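Local atomic coordinates of 5'-deoxynucleotidase (PDB entry 2CQZ), a protein that probably hydrolyses 2'-deoxyribonucleoside 5'-phosphates to the deoxyribonucleoside and phosphate, as a metal-dependent homodimeric phosphohydrolase of the HD-domain family. Residues V123-K128 and E154-L159; R54-D59 and L159-Y164; I5-L10 and K100-F105. One frame throughout, in Å; residues are numbered along the deposited sequence.

Contact 1: V123-K128 and E154-L159. With NI (nickel (II) ion), chain G.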
# COMPACT_ATOMS: atom_id res chain seq x y z
N VAL A 123 -3.10 12.65 -29.57
CA VAL A 123 -3.37 12.42 -28.16
C VAL A 123 -3.94 11.03 -27.97
O VAL A 123 -3.61 10.34 -27.00
CB VAL A 123 -4.38 13.46 -27.59
CG1 VAL A 123 -4.65 13.16 -26.12
CG2 VAL A 123 -3.82 14.87 -27.76
N ARG A 124 -4.80 10.61 -28.90
CA ARG A 124 -5.43 9.29 -28.83
C ARG A 124 -4.37 8.20 -28.92
O ARG A 124 -4.48 7.17 -28.24
CB ARG A 124 -6.45 9.13 -29.95
CG ARG A 124 -7.18 7.81 -29.93
CD ARG A 124 -8.19 7.76 -28.81
NE ARG A 124 -9.24 8.76 -28.97
CZ ARG A 124 -10.27 8.91 -28.14
NH1 ARG A 124 -10.39 8.11 -27.08
NH2 ARG A 124 -11.19 9.85 -28.36
N ILE A 125 -3.36 8.42 -29.75
CA ILE A 125 -2.26 7.47 -29.93
C ILE A 125 -1.42 7.45 -28.66
O ILE A 125 -1.06 6.38 -28.16
CB ILE A 125 -1.36 7.87 -31.13
CG1 ILE A 125 -2.11 7.61 -32.44
CG2 ILE A 125 -0.04 7.09 -31.10
CD1 ILE A 125 -1.34 8.05 -33.67
N ALA A 126 -1.12 8.64 -28.13
CA ALA A 126 -0.34 8.79 -26.90
C ALA A 126 -1.07 8.06 -25.79
O ALA A 126 -0.47 7.31 -25.01
CB ALA A 126 -0.20 10.26 -26.55
N ASP A 127 -2.37 8.28 -25.72
CA ASP A 127 -3.18 7.64 -24.71
C ASP A 127 -3.03 6.14 -24.74
O ASP A 127 -2.92 5.49 -23.71
CB ASP A 127 -4.64 7.93 -24.93
CG ASP A 127 -5.49 7.35 -23.85
OD1 ASP A 127 -5.31 7.79 -22.70
OD2 ASP A 127 -6.30 6.45 -24.14
N LYS A 128 -3.04 5.58 -25.95
CA LYS A 128 -2.92 4.15 -26.13
C LYS A 128 -1.51 3.63 -25.88
O LYS A 128 -1.33 2.55 -25.33
CB LYS A 128 -3.39 3.76 -27.53
CG LYS A 128 -4.89 3.86 -27.70
CD LYS A 128 -5.31 3.59 -29.15
CE LYS A 128 -6.81 3.75 -29.34
NZ LYS A 128 -7.58 2.86 -28.43
N GLU A 154 -3.35 -2.24 -32.87
CA GLU A 154 -4.18 -2.32 -34.06
C GLU A 154 -5.07 -1.10 -34.12
O GLU A 154 -5.21 -0.47 -35.17
CB GLU A 154 -5.04 -3.59 -34.05
CG GLU A 154 -4.25 -4.88 -34.14
CD GLU A 154 -3.26 -4.86 -35.30
OE1 GLU A 154 -3.71 -4.75 -36.46
OE2 GLU A 154 -2.04 -4.94 -35.03
N GLU A 155 -5.66 -0.75 -32.97
CA GLU A 155 -6.55 0.41 -32.89
C GLU A 155 -5.80 1.68 -33.33
O GLU A 155 -6.40 2.58 -33.90
CB GLU A 155 -7.08 0.57 -31.46
CG GLU A 155 -7.54 -0.73 -30.81
CD GLU A 155 -8.23 -0.51 -29.47
OE1 GLU A 155 -9.45 -0.21 -29.48
OE2 GLU A 155 -7.57 -0.64 -28.41
N ILE A 156 -4.50 1.72 -33.06
CA ILE A 156 -3.68 2.86 -33.43
C ILE A 156 -3.46 2.89 -34.94
O ILE A 156 -3.49 3.95 -35.56
CB ILE A 156 -2.30 2.81 -32.74
CG1 ILE A 156 -2.48 3.00 -31.23
CG2 ILE A 156 -1.36 3.84 -33.34
CD1 ILE A 156 -1.17 2.94 -30.43
N LYS A 157 -3.25 1.71 -35.53
CA LYS A 157 -3.02 1.60 -36.98
C LYS A 157 -4.21 2.16 -37.78
O LYS A 157 -4.03 2.68 -38.88
CB LYS A 157 -2.78 0.14 -37.38
CG LYS A 157 -1.73 -0.61 -36.56
CD LYS A 157 -0.32 -0.31 -37.03
CE LYS A 157 0.65 -1.39 -36.56
NZ LYS A 157 2.04 -1.08 -37.00
N ARG A 158 -5.42 2.05 -37.22
CA ARG A 158 -6.64 2.53 -37.88
C ARG A 158 -6.69 4.05 -38.00
O ARG A 158 -7.60 4.60 -38.63
CB ARG A 158 -7.87 2.08 -37.10
CG ARG A 158 -8.47 0.78 -37.57
CD ARG A 158 -9.70 0.43 -36.75
NE ARG A 158 -9.34 -0.15 -35.45
CZ ARG A 158 -10.22 -0.60 -34.56
NH1 ARG A 158 -11.52 -0.55 -34.82
NH2 ARG A 158 -9.79 -1.12 -33.41
N LEU A 159 -5.74 4.74 -37.38
CA LEU A 159 -5.73 6.20 -37.42
C LEU A 159 -4.76 6.69 -38.48
O LEU A 159 -3.61 6.23 -38.55
CB LEU A 159 -5.37 6.75 -36.04
CG LEU A 159 -6.29 6.36 -34.87
CD1 LEU A 159 -5.76 6.95 -33.56
CD2 LEU A 159 -7.70 6.84 -35.13
NI NI G . -6.47 8.28 -21.04
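The HD-domain metal site supplies one side of this contact: helix 118-140 carries Asp-127, the last ligand of the H...HD...D signature, and packs through its other flank against the end of helix 152-157. Asp-127 has CG anti to its backbone N (chi1 -176°), and OD1 binds the nickel ion at 2.1 Å; His-36, His-70 and Asp-71 complete the protein ligands. Ala-126, next to it, faces helix 33-53 and packs on Val-40, Ile-43 and Thr-44.

The flank toward 154-159 is mostly apolar. Ile-125 sets CG1 against two partners, Ile-156 CG2 and Leu-159 CD1, each 3.9 Å away; it crosses Ile-156 at about a right angle but runs past Leu-159 in the opposite direction. Leu-159 CD1 also reaches Arg-124 CG, the aliphatic part of a chain bent at chi2 and chi3, whose guanidinium hydrogen-bonds through NH2 to Tyr-112 O and makes a cation-pi contact with the Tyr-112 ring.

Lys-128 lies alongside Ile-156, antiparallel to it, with CD 3.6 Å from Ile-156 CG1 and Lys-128 CB against Ile-156 CD1. Its chain is extended until chi4, where a bend (-57°) swings the ammonium toward Glu-155. There Lys-128 NZ meets Glu-155 OE2 in a long salt bridge of 3.5 Å, with CE resting against Glu-155 CB.

Contact 2: R54-D59 and L159-Y164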
# COMPACT_ATOMS: atom_id res chain seq x y z
N ARG A 54 9.15 15.17 -39.45
CA ARG A 54 8.73 14.35 -40.57
C ARG A 54 7.76 15.03 -41.52
O ARG A 54 7.04 14.37 -42.26
CB ARG A 54 8.16 13.03 -40.07
CG ARG A 54 9.22 12.13 -39.45
CD ARG A 54 8.67 10.77 -39.04
NE ARG A 54 9.71 9.95 -38.43
CZ ARG A 54 9.49 8.76 -37.87
NH1 ARG A 54 8.27 8.25 -37.84
NH2 ARG A 54 10.51 8.08 -37.34
N GLY A 55 7.76 16.36 -41.51
CA GLY A 55 6.88 17.09 -42.40
C GLY A 55 5.46 17.27 -41.92
O GLY A 55 4.74 18.14 -42.41
N LYS A 56 5.02 16.45 -40.97
CA LYS A 56 3.66 16.59 -40.47
C LYS A 56 3.62 17.70 -39.41
O LYS A 56 4.14 17.53 -38.31
CB LYS A 56 3.18 15.26 -39.89
CG LYS A 56 1.72 15.27 -39.46
CD LYS A 56 0.79 15.66 -40.60
CE LYS A 56 -0.67 15.49 -40.18
NZ LYS A 56 -1.65 15.94 -41.20
N ARG A 57 3.00 18.83 -39.75
CA ARG A 57 2.90 19.95 -38.81
C ARG A 57 1.76 19.75 -37.82
O ARG A 57 0.66 19.38 -38.21
CB ARG A 57 2.67 21.27 -39.55
CG ARG A 57 3.08 22.54 -38.76
CD ARG A 57 3.14 22.34 -37.25
NE ARG A 57 3.17 23.60 -36.53
CZ ARG A 57 2.16 24.46 -36.50
NH1 ARG A 57 1.03 24.20 -37.16
NH2 ARG A 57 2.24 25.56 -35.75
N ILE A 58 2.04 19.98 -36.54
CA ILE A 58 1.04 19.82 -35.49
C ILE A 58 0.88 21.11 -34.68
O ILE A 58 1.83 21.89 -34.54
CB ILE A 58 1.43 18.69 -34.49
CG1 ILE A 58 1.42 17.33 -35.22
CG2 ILE A 58 0.57 18.79 -33.21
CD1 ILE A 58 0.18 16.45 -35.04
N ASP A 59 -0.33 21.35 -34.17
CA ASP A 59 -0.59 22.50 -33.30
C ASP A 59 -0.22 21.92 -31.92
O ASP A 59 -1.07 21.39 -31.20
CB ASP A 59 -2.07 22.89 -33.31
CG ASP A 59 -2.35 24.14 -32.48
OD1 ASP A 59 -1.55 24.45 -31.57
OD2 ASP A 59 -3.37 24.81 -32.73
N LEU A 159 -5.74 4.74 -37.38
CA LEU A 159 -5.73 6.20 -37.42
C LEU A 159 -4.76 6.69 -38.48
O LEU A 159 -3.61 6.23 -38.55
CB LEU A 159 -5.37 6.75 -36.04
CG LEU A 159 -6.29 6.36 -34.87
CD1 LEU A 159 -5.76 6.95 -33.56
CD2 LEU A 159 -7.70 6.84 -35.13
N GLU A 160 -5.21 7.62 -39.31
CA GLU A 160 -4.37 8.16 -40.37
C GLU A 160 -2.99 8.56 -39.90
O GLU A 160 -1.99 8.15 -40.47
CB GLU A 160 -5.01 9.39 -40.99
CG GLU A 160 -6.22 9.13 -41.83
CD GLU A 160 -6.76 10.43 -42.38
OE1 GLU A 160 -7.47 11.15 -41.64
OE2 GLU A 160 -6.45 10.74 -43.56
N LEU A 161 -2.97 9.39 -38.86
CA LEU A 161 -1.72 9.90 -38.31
C LEU A 161 -0.65 8.84 -38.03
O LEU A 161 0.54 9.14 -38.10
CB LEU A 161 -2.01 10.68 -37.02
CG LEU A 161 -0.85 11.53 -36.49
CD1 LEU A 161 -0.46 12.55 -37.54
CD2 LEU A 161 -1.27 12.22 -35.21
N SER A 162 -1.07 7.61 -37.72
CA SER A 162 -0.13 6.53 -37.42
C SER A 162 0.84 6.27 -38.58
O SER A 162 1.97 5.83 -38.38
CB SER A 162 -0.88 5.24 -37.07
OG SER A 162 -1.57 4.74 -38.19
N LYS A 163 0.35 6.54 -39.79
CA LYS A 163 1.12 6.39 -41.01
C LYS A 163 2.54 6.97 -40.84
O LYS A 163 3.52 6.42 -41.36
CB LYS A 163 0.37 7.11 -42.14
CG LYS A 163 1.24 7.95 -43.07
CD LYS A 163 0.42 8.83 -44.01
CE LYS A 163 1.35 9.67 -44.90
NZ LYS A 163 0.64 10.48 -45.93
N TYR A 164 2.65 8.08 -40.11
CA TYR A 164 3.94 8.73 -39.86
C TYR A 164 4.72 8.11 -38.70
O TYR A 164 5.86 8.52 -38.44
CB TYR A 164 3.72 10.21 -39.54
CG TYR A 164 3.06 11.00 -40.64
CD1 TYR A 164 3.81 11.58 -41.66
CD2 TYR A 164 1.68 11.19 -40.63
CE1 TYR A 164 3.20 12.34 -42.66
CE2 TYR A 164 1.05 11.95 -41.62
CZ TYR A 164 1.82 12.53 -42.63
OH TYR A 164 1.20 13.31 -43.59
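Tyr-164 has the largest share of this contact, offering a ring face to Lys-56 and its carbonyl to Arg-54. Lys-56 CB sits 4.0 Å from the centre of the Tyr-164 ring and only 8° off its normal, a CH-pi contact squarely over the face. With CG anti to the backbone N and a bend at chi2 (56°), the lysine chain continues across the ring, so that CD passes 3.8 Å from Tyr-164 OH. Further along, Lys-56 CE meets Leu-161 CD1 at 4.0 Å. The opposite ring face takes Lys-163 CE near its rim, which puts the tyrosine between two lysine chains.

Arg-54, extended from CG to NE, brings NH1 to Tyr-164 O at 2.5 Å; the oxygen lies in the guanidinium plane and the nitrogen in the carbonyl plane, though the N-H...O angle is a bent 136°. Its NH2 forms a salt bridge with Asp-167.

Outward from this shell, Leu-51 of helix 33-53 packs against Ile-58, Leu-161 and Tyr-164. The 3-10 turn holding Tyr-164 is fixed at its start by Ser-162, whose OG and N both donate to Leu-159 O, OG at 2.6 Å. On the other side Asp-59 N-caps helix 60-69 through OD1 to Lys-62 N. The arrangement is loop-to-loop packing between two interhelical connections of the all-helical HD-domain fold.

Contact 3: I5-L10 and K100-F105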
# COMPACT_ATOMS: atom_id res chain seq x y z
N ILE A 5 -8.83 27.94 -6.90
CA ILE A 5 -8.37 26.88 -6.03
C ILE A 5 -9.29 25.66 -6.00
O ILE A 5 -8.82 24.53 -5.99
CB ILE A 5 -8.16 27.43 -4.61
CG1 ILE A 5 -6.81 28.14 -4.55
CG2 ILE A 5 -8.23 26.32 -3.58
CD1 ILE A 5 -6.61 29.18 -5.62
N GLU A 6 -10.59 25.90 -5.99
CA GLU A 6 -11.55 24.81 -5.95
C GLU A 6 -11.42 23.87 -7.16
O GLU A 6 -11.54 22.65 -7.02
CB GLU A 6 -12.97 25.37 -5.87
CG GLU A 6 -14.03 24.34 -5.50
CD GLU A 6 -15.41 24.95 -5.34
OE1 GLU A 6 -15.56 25.84 -4.47
OE2 GLU A 6 -16.33 24.54 -6.07
N LYS A 7 -11.18 24.45 -8.33
CA LYS A 7 -11.04 23.68 -9.56
C LYS A 7 -9.79 22.81 -9.49
O LYS A 7 -9.83 21.61 -9.78
CB LYS A 7 -10.90 24.62 -10.76
CG LYS A 7 -10.83 23.93 -12.10
CD LYS A 7 -12.21 23.67 -12.67
CE LYS A 7 -12.86 24.97 -13.11
NZ LYS A 7 -14.09 24.76 -13.92
N ILE A 8 -8.67 23.42 -9.10
CA ILE A 8 -7.41 22.70 -9.00
C ILE A 8 -7.50 21.56 -7.97
O ILE A 8 -7.01 20.46 -8.20
CB ILE A 8 -6.27 23.66 -8.62
CG1 ILE A 8 -6.13 24.73 -9.71
CG2 ILE A 8 -4.98 22.89 -8.47
CD1 ILE A 8 -5.14 25.80 -9.40
N LEU A 9 -8.14 21.82 -6.84
CA LEU A 9 -8.27 20.81 -5.80
C LEU A 9 -9.12 19.64 -6.31
O LEU A 9 -8.92 18.49 -5.93
CB LEU A 9 -8.92 21.41 -4.55
CG LEU A 9 -8.10 22.39 -3.71
CD1 LEU A 9 -8.99 22.93 -2.58
CD2 LEU A 9 -6.87 21.69 -3.14
N LEU A 10 -10.07 19.96 -7.17
CA LEU A 10 -10.95 18.96 -7.76
C LEU A 10 -10.15 18.06 -8.71
O LEU A 10 -10.28 16.83 -8.64
CB LEU A 10 -12.07 19.63 -8.54
CG LEU A 10 -12.90 18.64 -9.35
CD1 LEU A 10 -13.48 17.60 -8.41
CD2 LEU A 10 -14.00 19.35 -10.10
N LYS A 100 -21.04 21.17 -17.71
CA LYS A 100 -21.37 21.87 -16.48
C LYS A 100 -20.16 22.29 -15.63
O LYS A 100 -20.11 23.42 -15.13
CB LYS A 100 -22.27 21.00 -15.60
CG LYS A 100 -22.45 21.61 -14.21
CD LYS A 100 -23.19 20.71 -13.23
CE LYS A 100 -23.26 21.40 -11.86
NZ LYS A 100 -23.84 20.56 -10.77
N VAL A 101 -19.18 21.40 -15.47
CA VAL A 101 -18.01 21.67 -14.63
C VAL A 101 -16.75 22.26 -15.29
O VAL A 101 -16.06 23.09 -14.68
CB VAL A 101 -17.56 20.38 -13.86
CG1 VAL A 101 -16.38 20.68 -12.96
CG2 VAL A 101 -18.73 19.83 -13.04
N PHE A 102 -16.46 21.82 -16.51
CA PHE A 102 -15.28 22.27 -17.28
C PHE A 102 -15.67 22.87 -18.63
O PHE A 102 -15.13 22.48 -19.67
CB PHE A 102 -14.32 21.09 -17.51
CG PHE A 102 -13.79 20.48 -16.24
CD1 PHE A 102 -12.94 21.21 -15.41
CD2 PHE A 102 -14.17 19.20 -15.86
CE1 PHE A 102 -12.51 20.69 -14.21
CE2 PHE A 102 -13.73 18.67 -14.64
CZ PHE A 102 -12.89 19.42 -13.82
N PRO A 103 -16.62 23.82 -18.65
CA PRO A 103 -17.06 24.45 -19.89
C PRO A 103 -15.91 25.02 -20.71
O PRO A 103 -15.90 24.94 -21.93
CB PRO A 103 -18.04 25.51 -19.40
CG PRO A 103 -17.48 25.87 -18.04
CD PRO A 103 -17.19 24.52 -17.48
N GLU A 104 -14.92 25.57 -20.01
CA GLU A 104 -13.75 26.14 -20.68
C GLU A 104 -12.96 25.08 -21.42
O GLU A 104 -12.20 25.41 -22.33
CB GLU A 104 -12.80 26.83 -19.69
CG GLU A 104 -12.16 25.90 -18.68
CD GLU A 104 -13.11 25.55 -17.56
OE1 GLU A 104 -14.33 25.45 -17.83
OE2 GLU A 104 -12.65 25.37 -16.41
N PHE A 105 -13.10 23.81 -21.04
CA PHE A 105 -12.36 22.76 -21.73
C PHE A 105 -13.24 21.89 -22.61
O PHE A 105 -12.77 20.90 -23.16
CB PHE A 105 -11.61 21.86 -20.74
CG PHE A 105 -10.57 22.57 -19.91
CD1 PHE A 105 -9.60 23.37 -20.52
CD2 PHE A 105 -10.56 22.44 -18.52
CE1 PHE A 105 -8.63 24.01 -19.75
CE2 PHE A 105 -9.61 23.08 -17.75
CZ PHE A 105 -8.64 23.87 -18.37
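Lys-7 leaves its helix with CG anti to the backbone N (chi1 -176°), then bends at chi2 and chi3 (87° and 71°), which carries NZ over to the loop 100-105. Glu-104 answers from the crowded first torsion, CG between backbone N and carbonyl carbon, and a bent chi2, so the two charged ends meet tip to tip. Lys-7 NZ forms a salt bridge with Glu-104, donating to OE2 at 2.9 Å on its syn lone pair, and also donates to Val-101 O at 2.7 Å, nearly along the C=O axis.

On its way the lysine slides past Phe-102, its CD 3.4 Å from Phe-102 CE1. Leu-10, one turn further along the helix, reaches Phe-102 CZ at 3.9 Å and Val-101 CG1 at 4.0 Å with the same CD2; Val-101 CG1 itself covers the centre of one face of the phenylalanine ring. Beyond the contact, Ile-8 and Leu-9 pack on Leu-133 of a second subunit.

An alanine in place of Lys-7 would probably loosen the loop from helix 5-11, since both polar bonds and the lysine's own packing on Phe-102 would be lost. With a carboxylate and a carbonyl both gripping NZ, the ammonium is likely to stay protonated.

From the N terminus, helix 5-11 meets the loop before helix 106-114, and contact 3 thereby closes the span from 5-10 to 100-105. Contact 2 opens inside that span, at the loop after helix 33-53, but closes only at 159-164, so contacts 2 and 3 cross. Contact 1, from 123-128 to 154-159, is nested within the loop of contact 2. These two share Leu-159 and touch where Ser-162 meets Ile-156 and Lys-157; together they tie helices 118-140 and 152-157 to the 54-59 connection. Contact 3 lies on the opposite side of the chain's centre from contact 1, their centres about 27 Å apart.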